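Local coordinates for dipicolinate synthase subunit B (Bacillus halodurans, PDB 3LQK), which is the flavoprotein-family B subunit of dipicolinate synthase and probably helps make dipicolinate, a compound of bacterial spores, at residues M90-M95 against K124-G129; M3-K8 against V32-K37; V170-A175 against V192-F197; F41-V46 against S110-G115; V128-N133 against I152-F157. All coordinates share one frame; numbering follows the deposited sequence.

Contact 1 of 5, residues M90-M95 against K124-G129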
# COMPACT_ATOMS: atom_id res chain seq x y z
N MSE A 90 -16.40 -19.50 -6.40
CA MSE A 90 -15.24 -19.80 -7.17
C MSE A 90 -14.15 -20.21 -6.22
O MSE A 90 -13.86 -19.47 -5.27
CB MSE A 90 -14.83 -18.56 -7.96
CG MSE A 90 -13.53 -18.67 -8.74
SE MSE A 90 -13.71 -19.68 -10.37
CE MSE A 90 -11.86 -20.00 -10.67
N VAL A 91 -13.49 -21.32 -6.50
CA VAL A 91 -12.34 -21.78 -5.73
C VAL A 91 -11.10 -21.59 -6.59
O VAL A 91 -11.14 -21.86 -7.80
CB VAL A 91 -12.48 -23.32 -5.43
CG1 VAL A 91 -11.32 -23.85 -4.58
CG2 VAL A 91 -13.81 -23.61 -4.70
N ILE A 92 -10.00 -21.15 -5.99
CA ILE A 92 -8.69 -21.16 -6.63
C ILE A 92 -7.77 -21.93 -5.73
O ILE A 92 -7.40 -21.48 -4.61
CB ILE A 92 -8.09 -19.77 -6.80
CG1 ILE A 92 -9.08 -18.78 -7.49
CG2 ILE A 92 -6.75 -19.82 -7.59
CD1 ILE A 92 -8.49 -17.35 -7.54
N ALA A 93 -7.44 -23.14 -6.17
CA ALA A 93 -6.55 -23.99 -5.44
C ALA A 93 -5.83 -24.99 -6.33
O ALA A 93 -6.47 -25.68 -7.11
CB ALA A 93 -7.31 -24.70 -4.31
N PRO A 94 -4.49 -25.08 -6.22
CA PRO A 94 -3.60 -24.24 -5.43
C PRO A 94 -3.55 -22.86 -6.01
O PRO A 94 -3.76 -22.69 -7.26
CB PRO A 94 -2.22 -24.96 -5.55
CG PRO A 94 -2.30 -25.70 -6.79
CD PRO A 94 -3.74 -26.08 -7.01
N MSE A 95 -3.35 -21.87 -5.12
CA MSE A 95 -3.07 -20.49 -5.61
C MSE A 95 -1.62 -20.16 -5.36
O MSE A 95 -1.19 -19.99 -4.21
CB MSE A 95 -3.99 -19.45 -4.98
CG MSE A 95 -3.84 -18.02 -5.60
SE MSE A 95 -5.09 -16.76 -4.80
CE MSE A 95 -4.41 -16.70 -3.11
N LYS A 124 -20.48 -12.70 -5.05
CA LYS A 124 -20.42 -14.07 -4.64
C LYS A 124 -18.97 -14.45 -4.18
O LYS A 124 -18.00 -13.79 -4.54
CB LYS A 124 -20.86 -14.96 -5.80
CG LYS A 124 -22.31 -14.77 -6.28
CD LYS A 124 -23.26 -15.17 -5.27
CE LYS A 124 -24.70 -15.29 -5.85
NZ LYS A 124 -25.37 -13.96 -5.77
N PRO A 125 -18.86 -15.50 -3.36
CA PRO A 125 -17.59 -15.80 -2.70
C PRO A 125 -16.53 -16.43 -3.52
O PRO A 125 -16.79 -17.30 -4.39
CB PRO A 125 -18.00 -16.79 -1.60
CG PRO A 125 -19.22 -17.47 -2.11
CD PRO A 125 -19.97 -16.29 -2.79
N VAL A 126 -15.29 -16.03 -3.26
CA VAL A 126 -14.13 -16.70 -3.81
C VAL A 126 -13.36 -17.29 -2.66
O VAL A 126 -13.10 -16.57 -1.67
CB VAL A 126 -13.18 -15.69 -4.57
CG1 VAL A 126 -11.86 -16.37 -5.08
CG2 VAL A 126 -13.95 -15.09 -5.74
N VAL A 127 -12.96 -18.55 -2.79
CA VAL A 127 -12.24 -19.30 -1.76
C VAL A 127 -10.91 -19.67 -2.33
O VAL A 127 -10.85 -20.27 -3.39
CB VAL A 127 -13.00 -20.56 -1.41
CG1 VAL A 127 -12.15 -21.55 -0.54
CG2 VAL A 127 -14.36 -20.21 -0.75
N VAL A 128 -9.83 -19.32 -1.64
CA VAL A 128 -8.48 -19.54 -2.13
C VAL A 128 -7.69 -20.48 -1.21
O VAL A 128 -7.82 -20.43 0.01
CB VAL A 128 -7.69 -18.18 -2.32
CG1 VAL A 128 -8.42 -17.25 -3.32
CG2 VAL A 128 -7.51 -17.46 -1.09
N GLY A 129 -6.91 -21.36 -1.83
CA GLY A 129 -5.91 -22.21 -1.14
C GLY A 129 -4.49 -21.83 -1.48
O GLY A 129 -3.95 -22.24 -2.53
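Val127 N bonds to Met90 O (2.8 Å) and Gly129 N to Ile92 O (2.8 Å), in the alternating pattern of two parallel strands whose segments diverge by only 11°. The tightest side-chain packing lies at the Met95 end. The peptide bond before Pro94 is cis, and past this corner Met95 N still reaches Gly129 O, at 2.7 Å with the donor tilted 30° from the carbonyl plane. The selenomethionine side chain of Met95 leaves with CG anti to the backbone N, then bends at its last torsion and lies over Val128: SE is 3.7 Å from Val128 CG1, while the terminal CE is 3.7 Å from Val128 CB. Toward Lys124 the fit is slacker. Ile92 CD1 comes no nearer than 4.3 Å to Val126 CG1, and Met90 CB stays 4.2 Å from Val126 CG2 before the rest of its chain leads off. Lys124, partly exposed, turns its side chain away from the pair. Strand 9-13 flanks strand 89-95 in the Rossmann-like sheet. Val91 and Val127 face helix 176-184, whereas Met90, Ile92 and Val126 lie against helix 111-121, and Met95 and Val128 share Phe103 of helix 97-104.

Contact 2 of 5, residues M3-K8 against V32-K37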
# COMPACT_ATOMS: atom_id res chain seq x y z
N MSE A 3 -23.75 -31.09 5.38
CA MSE A 3 -22.98 -30.40 4.27
C MSE A 3 -23.40 -30.95 2.89
O MSE A 3 -23.11 -32.10 2.55
CB MSE A 3 -21.48 -30.61 4.50
CG MSE A 3 -20.58 -29.99 3.50
SE MSE A 3 -18.71 -29.77 4.15
CE MSE A 3 -18.42 -31.65 4.71
N ASN A 4 -24.06 -30.13 2.10
CA ASN A 4 -24.67 -30.57 0.86
C ASN A 4 -24.68 -29.44 -0.20
O ASN A 4 -25.26 -28.38 0.00
CB ASN A 4 -26.08 -31.08 1.18
CG ASN A 4 -26.85 -31.48 -0.04
OD1 ASN A 4 -26.27 -31.90 -1.03
ND2 ASN A 4 -28.18 -31.36 0.01
N PHE A 5 -24.00 -29.66 -1.33
CA PHE A 5 -23.86 -28.66 -2.34
C PHE A 5 -24.77 -28.92 -3.53
O PHE A 5 -24.53 -28.40 -4.62
CB PHE A 5 -22.41 -28.65 -2.83
CG PHE A 5 -21.42 -28.29 -1.77
CD1 PHE A 5 -21.54 -27.10 -1.05
CD2 PHE A 5 -20.37 -29.11 -1.47
CE1 PHE A 5 -20.62 -26.76 -0.04
CE2 PHE A 5 -19.43 -28.75 -0.48
CZ PHE A 5 -19.56 -27.60 0.22
N ALA A 6 -25.78 -29.76 -3.35
CA ALA A 6 -26.79 -30.01 -4.38
C ALA A 6 -27.29 -28.73 -5.03
O ALA A 6 -27.71 -27.81 -4.36
CB ALA A 6 -28.03 -30.82 -3.76
N GLY A 7 -27.23 -28.65 -6.35
CA GLY A 7 -27.74 -27.44 -7.02
C GLY A 7 -26.73 -26.30 -7.12
O GLY A 7 -27.05 -25.23 -7.66
N LYS A 8 -25.53 -26.49 -6.57
CA LYS A 8 -24.59 -25.38 -6.51
C LYS A 8 -23.57 -25.51 -7.63
O LYS A 8 -23.09 -26.61 -7.92
CB LYS A 8 -23.84 -25.34 -5.19
CG LYS A 8 -24.74 -25.35 -3.91
CD LYS A 8 -25.24 -23.95 -3.57
CE LYS A 8 -26.26 -24.00 -2.44
NZ LYS A 8 -26.95 -22.69 -2.47
N VAL A 32 -18.04 -32.83 -6.25
CA VAL A 32 -19.00 -33.45 -7.19
C VAL A 32 -19.81 -34.52 -6.44
O VAL A 32 -21.01 -34.64 -6.60
CB VAL A 32 -18.26 -34.08 -8.46
CG1 VAL A 32 -19.20 -34.96 -9.30
CG2 VAL A 32 -17.64 -33.02 -9.31
N GLU A 33 -19.14 -35.25 -5.57
CA GLU A 33 -19.82 -36.29 -4.77
C GLU A 33 -20.80 -35.73 -3.78
O GLU A 33 -21.78 -36.37 -3.48
CB GLU A 33 -18.79 -37.09 -3.97
CG GLU A 33 -17.91 -37.97 -4.82
CD GLU A 33 -16.73 -38.58 -4.03
OE1 GLU A 33 -16.52 -38.32 -2.79
OE2 GLU A 33 -16.00 -39.33 -4.70
N LEU A 34 -20.52 -34.53 -3.26
CA LEU A 34 -21.46 -33.79 -2.43
C LEU A 34 -22.56 -33.01 -3.23
O LEU A 34 -23.35 -32.24 -2.66
CB LEU A 34 -20.66 -32.79 -1.60
CG LEU A 34 -19.74 -33.37 -0.53
CD1 LEU A 34 -18.71 -32.30 -0.06
CD2 LEU A 34 -20.56 -33.81 0.63
N GLY A 35 -22.56 -33.15 -4.55
CA GLY A 35 -23.63 -32.69 -5.40
C GLY A 35 -23.36 -31.42 -6.21
O GLY A 35 -24.25 -30.92 -6.91
N ALA A 36 -22.18 -30.84 -6.07
CA ALA A 36 -21.91 -29.58 -6.74
C ALA A 36 -21.75 -29.88 -8.22
O ALA A 36 -21.26 -30.95 -8.60
CB ALA A 36 -20.63 -28.93 -6.19
N LYS A 37 -22.15 -28.93 -9.04
CA LYS A 37 -21.74 -28.85 -10.42
C LYS A 37 -20.42 -28.05 -10.49
O LYS A 37 -20.39 -26.87 -10.17
CB LYS A 37 -22.81 -28.14 -11.23
CG LYS A 37 -22.47 -28.10 -12.72
CD LYS A 37 -23.41 -27.18 -13.59
CE LYS A 37 -24.68 -27.86 -14.11
NZ LYS A 37 -25.38 -26.90 -15.05
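Phe5 and Leu34 lie side by side with their side chains pointing the same way, and the branch CD1 of Leu34 approaches Phe5 CE2 to 3.6 Å. Both have CG anti to the carbonyl carbon (chi1 -63° for Phe5, -68° for Leu34), which sets ring and isobutyl group in parallel courses. The contact extends back along the ring to Leu34 CB, which is 3.7 Å from Phe5 CD2, while the other branch of Leu34, CD2, rests against the carbonyl oxygen of Met3. The CB of Phe5 also meets Ala36 CB at 3.8 Å. Backbone bonds fix this alignment: Phe5 N donates to Leu34 O at 3.0 Å, and Lys37 N to Lys8 O at 2.7 Å. Between these two bonds the chain from Phe5 to Lys8 makes a type II turn. Asn4 prepares it with an Asx turn, its OD1 accepting from Ala6 N at 3.2 Å, the donor standing well above the plane of the amide. A beta carbon on Gly35 would press on Ala6 N, so the two backbones meet closely there. Met3 and Phe5 also reach helix 176-184. Gly35, with positive phi, ends helix 25-33 in a Schellman motif, and Lys37, also bonded to Val10, starts the second strand of a beta-alpha-beta unit whose first is strand 9-13.

Contact 3 of 5, residues V170-A175 against V192-F197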
# COMPACT_ATOMS: atom_id res chain seq x y z
N VAL A 170 1.02 -23.00 3.10
CA VAL A 170 0.23 -23.90 2.26
C VAL A 170 -1.08 -24.26 2.99
O VAL A 170 -1.08 -24.49 4.22
CB VAL A 170 1.01 -25.19 1.94
CG1 VAL A 170 0.20 -26.20 1.00
CG2 VAL A 170 2.41 -24.83 1.28
N ALA A 171 -2.17 -24.26 2.24
CA ALA A 171 -3.50 -24.61 2.74
C ALA A 171 -3.60 -26.12 3.02
O ALA A 171 -2.94 -26.92 2.39
CB ALA A 171 -4.63 -24.19 1.72
N ARG A 172 -4.46 -26.46 3.98
CA ARG A 172 -4.92 -27.79 4.19
C ARG A 172 -6.06 -28.02 3.25
O ARG A 172 -7.21 -27.63 3.54
CB ARG A 172 -5.43 -27.96 5.63
CG ARG A 172 -5.78 -29.40 5.99
CD ARG A 172 -6.28 -29.48 7.43
NE ARG A 172 -5.21 -29.36 8.44
CZ ARG A 172 -5.42 -29.18 9.76
NH1 ARG A 172 -4.39 -29.14 10.61
NH2 ARG A 172 -6.66 -29.06 10.24
N MSE A 173 -5.76 -28.71 2.16
CA MSE A 173 -6.73 -28.86 1.08
C MSE A 173 -7.94 -29.68 1.50
O MSE A 173 -9.03 -29.47 0.95
CB MSE A 173 -6.08 -29.51 -0.14
CG MSE A 173 -4.99 -28.62 -0.84
SE MSE A 173 -5.67 -26.77 -1.15
CE MSE A 173 -3.99 -26.07 -1.81
N GLU A 174 -7.75 -30.58 2.45
CA GLU A 174 -8.89 -31.32 3.01
C GLU A 174 -9.97 -30.47 3.61
O GLU A 174 -11.12 -30.94 3.71
CB GLU A 174 -8.48 -32.26 4.17
CG GLU A 174 -7.64 -33.37 3.75
CD GLU A 174 -7.17 -34.28 4.95
OE1 GLU A 174 -7.35 -33.93 6.16
OE2 GLU A 174 -6.58 -35.35 4.63
N ALA A 175 -9.63 -29.27 4.08
CA ALA A 175 -10.62 -28.31 4.58
C ALA A 175 -11.39 -27.55 3.51
O ALA A 175 -12.19 -26.68 3.80
CB ALA A 175 -9.97 -27.32 5.58
N VAL A 192 -8.60 -20.43 10.88
CA VAL A 192 -8.01 -20.23 9.60
C VAL A 192 -6.52 -20.51 9.66
O VAL A 192 -5.90 -20.79 8.64
CB VAL A 192 -8.35 -18.84 9.04
CG1 VAL A 192 -7.80 -17.73 9.96
CG2 VAL A 192 -7.88 -18.71 7.55
N LEU A 193 -5.93 -20.43 10.83
CA LEU A 193 -4.51 -20.75 10.97
C LEU A 193 -4.44 -22.14 11.55
O LEU A 193 -4.97 -22.40 12.65
CB LEU A 193 -3.84 -19.78 11.93
CG LEU A 193 -3.18 -18.54 11.34
CD1 LEU A 193 -3.99 -17.91 10.28
CD2 LEU A 193 -2.72 -17.52 12.39
N ILE A 194 -3.82 -23.05 10.82
CA ILE A 194 -3.63 -24.41 11.31
C ILE A 194 -2.13 -24.84 11.31
O ILE A 194 -1.26 -24.10 10.83
CB ILE A 194 -4.54 -25.39 10.54
CG1 ILE A 194 -4.37 -25.28 8.99
CG2 ILE A 194 -6.03 -25.16 10.94
CD1 ILE A 194 -3.06 -25.70 8.47
N GLU A 195 -1.85 -26.02 11.87
CA GLU A 195 -0.49 -26.60 11.87
C GLU A 195 -0.44 -27.61 10.76
O GLU A 195 -1.20 -28.59 10.76
CB GLU A 195 -0.14 -27.30 13.19
CG GLU A 195 -0.12 -26.39 14.43
CD GLU A 195 1.16 -25.53 14.62
OE1 GLU A 195 1.40 -24.63 13.78
OE2 GLU A 195 1.88 -25.72 15.66
N LYS A 196 0.35 -27.33 9.75
CA LYS A 196 0.43 -28.19 8.59
C LYS A 196 1.19 -29.49 8.87
O LYS A 196 2.27 -29.48 9.43
CB LYS A 196 1.01 -27.43 7.42
CG LYS A 196 -0.01 -26.63 6.66
CD LYS A 196 -0.92 -27.50 5.83
CE LYS A 196 -0.14 -28.15 4.77
NZ LYS A 196 -0.88 -28.82 3.72
N PHE A 197 0.58 -30.61 8.51
CA PHE A 197 1.11 -31.94 8.83
C PHE A 197 1.71 -32.01 10.23
O PHE A 197 1.34 -32.86 11.01
CB PHE A 197 2.16 -32.38 7.82
O HOH W 1 -2.70 -30.27 7.80
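The C-terminal tail of the chain passes over the end of strand 169-171, where Arg172 and Lys196 each reach across to a backbone carbonyl of the other segment. Arg172 stretches out with CG anti to the backbone N and bends at chi3, which carries its guanidinium to the tail. Arg172 NH1 bonds to Glu195 O at 3.2 Å; the oxygen lies near the guanidinium plane, although the bond is bent (141° at the hydrogen). Over one face of the same group sits Ile194, its CB 3.8 Å from Arg172 NH1. At the edge, Arg172 NE donates to a water at 2.7 Å, which Phe197 N approaches in a weak bond. Lys196 runs the opposite way, curled by bends at chi2 and chi3. Its methylenes lie against Val170 O, with CG 3.4 Å from that oxygen, and Lys196 NZ ends 3.1 Å from Ala171 O, above the carbonyl plane. An alanine in place of Lys196 would probably leave Ala171 O without this donor and open a gap beside Val170. Gln159 of the second subunit bonds to Leu193 N in the tail. Strand 152-159 is bonded through Pro156 to Arg172 and through Phe157 to Ile194, while Arg172 O accepts from Ala175 N in the short 3-10 segment that leads into helix 176-184.

Contact 4 of 5, residues F41-V46 against S110-G115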
# COMPACT_ATOMS: atom_id res chain seq x y z
N PHE A 41 -11.44 -24.36 -14.20
CA PHE A 41 -10.77 -23.23 -14.85
C PHE A 41 -9.25 -23.43 -14.81
O PHE A 41 -8.71 -23.84 -13.77
CB PHE A 41 -11.06 -21.93 -14.12
CG PHE A 41 -12.46 -21.40 -14.28
CD1 PHE A 41 -12.68 -20.22 -14.92
CD2 PHE A 41 -13.52 -22.04 -13.67
CE1 PHE A 41 -13.96 -19.69 -15.03
CE2 PHE A 41 -14.82 -21.55 -13.83
CZ PHE A 41 -15.03 -20.38 -14.51
N VAL A 42 -8.55 -23.15 -15.89
CA VAL A 42 -7.10 -23.35 -15.96
C VAL A 42 -6.43 -22.15 -16.61
O VAL A 42 -7.11 -21.28 -17.13
CB VAL A 42 -6.70 -24.65 -16.69
CG1 VAL A 42 -7.11 -25.92 -15.89
CG2 VAL A 42 -7.22 -24.66 -18.13
N THR A 43 -5.11 -22.06 -16.54
CA THR A 43 -4.46 -20.76 -16.76
C THR A 43 -4.05 -20.64 -18.20
O THR A 43 -3.78 -19.54 -18.68
CB THR A 43 -3.24 -20.52 -15.86
OG1 THR A 43 -2.35 -21.64 -16.00
CG2 THR A 43 -3.65 -20.34 -14.37
N HIS A 44 -4.01 -21.76 -18.91
CA HIS A 44 -3.69 -21.70 -20.33
C HIS A 44 -4.54 -22.67 -21.09
O HIS A 44 -5.11 -23.59 -20.48
CB HIS A 44 -2.23 -22.09 -20.54
CG HIS A 44 -1.28 -21.12 -19.95
ND1 HIS A 44 -1.00 -19.91 -20.56
CD2 HIS A 44 -0.55 -21.16 -18.81
CE1 HIS A 44 -0.14 -19.24 -19.80
NE2 HIS A 44 0.15 -19.97 -18.74
N THR A 45 -4.54 -22.49 -22.42
CA THR A 45 -5.24 -23.34 -23.35
C THR A 45 -4.76 -24.75 -23.16
O THR A 45 -3.59 -24.99 -23.00
CB THR A 45 -4.98 -22.93 -24.83
OG1 THR A 45 -5.51 -21.62 -25.05
CG2 THR A 45 -5.68 -23.89 -25.78
N VAL A 46 -5.70 -25.67 -23.20
CA VAL A 46 -5.47 -27.07 -22.91
C VAL A 46 -4.97 -27.82 -24.17
O VAL A 46 -4.41 -28.91 -24.06
CB VAL A 46 -6.75 -27.67 -22.21
CG1 VAL A 46 -7.01 -29.11 -22.59
CG2 VAL A 46 -6.63 -27.49 -20.70
N SER A 110 -5.75 -14.12 -16.56
CA SER A 110 -5.80 -15.52 -16.83
C SER A 110 -7.24 -15.93 -16.70
O SER A 110 -8.03 -15.23 -16.04
CB SER A 110 -4.92 -16.34 -15.86
OG SER A 110 -5.65 -16.60 -14.63
N PRO A 111 -7.60 -17.07 -17.31
CA PRO A 111 -8.94 -17.53 -17.21
C PRO A 111 -9.39 -17.75 -15.73
O PRO A 111 -10.53 -17.42 -15.37
CB PRO A 111 -8.96 -18.80 -18.08
CG PRO A 111 -7.78 -18.68 -19.00
CD PRO A 111 -6.76 -17.96 -18.16
N VAL A 112 -8.50 -18.22 -14.88
CA VAL A 112 -8.80 -18.42 -13.47
C VAL A 112 -9.14 -17.11 -12.77
O VAL A 112 -10.12 -16.97 -12.05
CB VAL A 112 -7.60 -19.16 -12.75
CG1 VAL A 112 -7.87 -19.28 -11.24
CG2 VAL A 112 -7.38 -20.61 -13.29
N LEU A 113 -8.32 -16.10 -12.99
CA LEU A 113 -8.52 -14.81 -12.33
C LEU A 113 -9.74 -14.15 -12.90
O LEU A 113 -10.41 -13.38 -12.21
CB LEU A 113 -7.29 -13.93 -12.49
CG LEU A 113 -6.04 -14.47 -11.78
CD1 LEU A 113 -4.88 -13.59 -12.11
CD2 LEU A 113 -6.23 -14.59 -10.24
N MSE A 114 -10.05 -14.43 -14.17
CA MSE A 114 -11.30 -13.86 -14.74
C MSE A 114 -12.51 -14.51 -14.11
O MSE A 114 -13.48 -13.83 -13.80
CB MSE A 114 -11.29 -13.97 -16.25
CG MSE A 114 -12.53 -13.51 -16.93
SE MSE A 114 -12.77 -11.56 -16.68
CE MSE A 114 -11.32 -10.94 -17.75
N GLY A 115 -12.45 -15.83 -13.84
CA GLY A 115 -13.51 -16.48 -13.11
C GLY A 115 -13.76 -15.85 -11.72
O GLY A 115 -14.90 -15.63 -11.31
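Phe41 holds CG anti to its carbonyl carbon (chi1 -72°), a turn that sends the ring along the start of helix 111-121, while Val112, with CG1 anti to its backbone N, directs CG2 back at the strand. That methyl sits 3.5 Å from Phe41 O and also touches Phe41 CB. Pro111 O lies at the edge of the ring, near its plane, 3.6 Å from Phe41 CD1. One turn on, Gly115 CA comes to 3.8 Å from Phe41 CE1, and any beta carbon on Gly115 would collide with the ring there. This is the point in the Rossmann-like fold where the chain leaves strand 37-41 and passes the N-terminal end of a helix. No hydrogen bond joins the two segments. The helix start is capped from within, by Ser110 OG accepting from Leu113 N at 3.2 Å. The pyrrolidine of Pro111 fits against the turning chain, its CB 3.2 Å from Val42 O and its CD 3.4 Å from Thr43 O. The methyl of Thr43, CG2, is 3.9 Å from Val112 CG2, and the Thr43 side chain lies about 4 Å from a bound phosphate ion, probably from the crystallisation liquor. Phe81 meets the Phe41 ring edge-to-face, and Met90 of strand 89-95 touches both Phe41 and Val112.

Contact 5 of 5, residues V128-N133 against I152-F157. With PO4 (phosphate ion), chain C.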
# COMPACT_ATOMS: atom_id res chain seq x y z
N VAL A 128 -9.83 -19.32 -1.64
CA VAL A 128 -8.48 -19.54 -2.13
C VAL A 128 -7.69 -20.48 -1.21
O VAL A 128 -7.82 -20.43 0.01
CB VAL A 128 -7.69 -18.18 -2.32
CG1 VAL A 128 -8.42 -17.25 -3.32
CG2 VAL A 128 -7.51 -17.46 -1.09
N GLY A 129 -6.91 -21.36 -1.83
CA GLY A 129 -5.91 -22.21 -1.14
C GLY A 129 -4.49 -21.83 -1.48
O GLY A 129 -3.95 -22.24 -2.53
N ILE A 130 -3.85 -21.03 -0.65
CA ILE A 130 -2.52 -20.56 -0.95
C ILE A 130 -1.51 -21.66 -0.95
O ILE A 130 -1.66 -22.64 -0.28
CB ILE A 130 -1.92 -19.49 0.01
CG1 ILE A 130 -2.64 -19.43 1.30
CG2 ILE A 130 -1.70 -18.17 -0.68
CD1 ILE A 130 -2.18 -20.40 2.16
N SER A 131 -0.47 -21.44 -1.71
CA SER A 131 0.63 -22.36 -1.75
C SER A 131 1.85 -21.67 -2.36
O SER A 131 2.00 -21.67 -3.58
CB SER A 131 0.26 -23.59 -2.57
OG SER A 131 1.33 -24.47 -2.54
N THR A 132 2.63 -20.99 -1.54
CA THR A 132 3.80 -20.27 -2.01
C THR A 132 4.85 -20.17 -0.90
O THR A 132 4.52 -19.96 0.26
CB THR A 132 3.44 -18.84 -2.60
OG1 THR A 132 4.59 -18.23 -3.17
CG2 THR A 132 2.80 -17.92 -1.58
N ASN A 133 6.11 -20.26 -1.32
CA ASN A 133 7.25 -20.16 -0.41
C ASN A 133 7.63 -18.71 -0.03
O ASN A 133 8.58 -18.49 0.73
CB ASN A 133 8.43 -20.97 -0.94
CG ASN A 133 9.06 -20.32 -2.16
OD1 ASN A 133 9.02 -19.10 -2.30
ND2 ASN A 133 9.58 -21.14 -3.08
N ILE A 152 -13.97 -12.69 -0.04
CA ILE A 152 -12.83 -13.53 -0.31
C ILE A 152 -12.53 -14.30 0.98
O ILE A 152 -12.44 -13.72 2.04
CB ILE A 152 -11.59 -12.73 -0.75
CG1 ILE A 152 -11.93 -12.01 -2.05
CG2 ILE A 152 -10.33 -13.70 -0.97
CD1 ILE A 152 -10.82 -11.17 -2.75
N TYR A 153 -12.34 -15.61 0.87
CA TYR A 153 -12.13 -16.49 2.02
C TYR A 153 -11.00 -17.46 1.76
O TYR A 153 -10.74 -17.80 0.58
CB TYR A 153 -13.41 -17.27 2.38
CG TYR A 153 -14.62 -16.36 2.54
CD1 TYR A 153 -14.94 -15.77 3.75
CD2 TYR A 153 -15.42 -16.07 1.44
CE1 TYR A 153 -16.06 -14.89 3.85
CE2 TYR A 153 -16.48 -15.19 1.53
CZ TYR A 153 -16.82 -14.65 2.73
OH TYR A 153 -17.90 -13.84 2.73
N PHE A 154 -10.32 -17.86 2.83
CA PHE A 154 -9.13 -18.71 2.76
C PHE A 154 -9.34 -20.11 3.36
O PHE A 154 -9.92 -20.26 4.45
CB PHE A 154 -7.95 -18.02 3.48
CG PHE A 154 -7.25 -16.97 2.64
CD1 PHE A 154 -7.87 -15.78 2.33
CD2 PHE A 154 -5.97 -17.21 2.14
CE1 PHE A 154 -7.24 -14.83 1.57
CE2 PHE A 154 -5.34 -16.26 1.32
CZ PHE A 154 -5.96 -15.07 1.07
N ILE A 155 -8.96 -21.15 2.60
CA ILE A 155 -8.88 -22.48 3.11
C ILE A 155 -7.80 -22.39 4.21
O ILE A 155 -6.76 -21.77 4.01
CB ILE A 155 -8.43 -23.49 2.06
CG1 ILE A 155 -9.38 -23.53 0.84
CG2 ILE A 155 -8.24 -24.90 2.69
CD1 ILE A 155 -8.80 -24.38 -0.34
N PRO A 156 -8.07 -22.96 5.37
CA PRO A 156 -7.15 -22.82 6.47
C PRO A 156 -5.76 -23.21 6.05
O PRO A 156 -5.57 -24.18 5.26
CB PRO A 156 -7.71 -23.81 7.51
CG PRO A 156 -9.13 -23.70 7.33
CD PRO A 156 -9.35 -23.52 5.83
N PHE A 157 -4.77 -22.50 6.57
CA PHE A 157 -3.39 -22.67 6.11
C PHE A 157 -2.35 -22.53 7.28
O PHE A 157 -2.67 -22.13 8.42
CB PHE A 157 -3.11 -21.65 5.00
CG PHE A 157 -3.26 -20.18 5.45
CD1 PHE A 157 -2.22 -19.52 6.09
CD2 PHE A 157 -4.42 -19.49 5.24
CE1 PHE A 157 -2.36 -18.20 6.51
CE2 PHE A 157 -4.53 -18.16 5.63
CZ PHE A 157 -3.51 -17.54 6.27
P PO4 C . 9.66 -25.07 -3.36
O1 PO4 C . 10.07 -24.90 -4.84
O2 PO4 C . 8.15 -25.01 -3.15
O3 PO4 C . 10.19 -26.41 -2.78
O4 PO4 C . 10.17 -23.86 -2.62
O HOH W 2 -5.59 -20.67 1.76
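The methyl CG2 of Val128 is a bump set over the middle of the Phe154 ring, 3.4 Å from its centroid and 8° off the normal, a CH-pi contact. The edge of that ring meets a second bump, Ile130 CG1, 4.1 Å from Phe154 CD2. Without the ring, an alanine at Phe154 would probably open a gap under Val128 CG2 and remove the edge that Ile130 CG1 rests on. Gly129 supplies a hollow: Ile155 CD1 settles 3.7 Å from Gly129 CA, where a beta carbon would clash. The strands, first and last of a beta-alpha-beta unit with helix 140-147 between, pair in parallel only briefly, through Val128 N to Tyr153 O and Ile155 N to Val128 O (2.9 Å). They then splay apart at 53°, and a water fills the fork, donating to Val128 O and Ile155 O and accepting from Ile130 N. Ile130 CD1 presses on Phe157 CB, a contact so short that, with the nearly eclipsed chi1 of 17°, its exact placing is doubtful. Leu146 and Met147 of helix 140-147 pack on Phe154. Beyond the strand end, Asn133 ND2 donates to O4 of a phosphate ion, probably from the crystallisation liquor, at 2.8 Å, and Arg121 of the third subunit bonds to the same ion.

Overall arrangement
From the N terminus, contact 2 closes first, bringing the end of helix 25-33 back to the residues before strand 9-13. Contact 4 then opens at the end of strand 37-41 and closes on helix 111-121. Contact 1 opens within that span and closes after it, on strand 126-132, so the two cross; they also touch. Contact 5 starts on Val128 and Gly129, which it shares with contact 1, and carries the sheet to strand 152-159. Contact 3 follows in series, laying the C-terminal tail beside strand 169-171 and bonding to contact 5. Contacts 3 and 4 lie on opposite sides of the chain's centre, their centres about 25 Å apart.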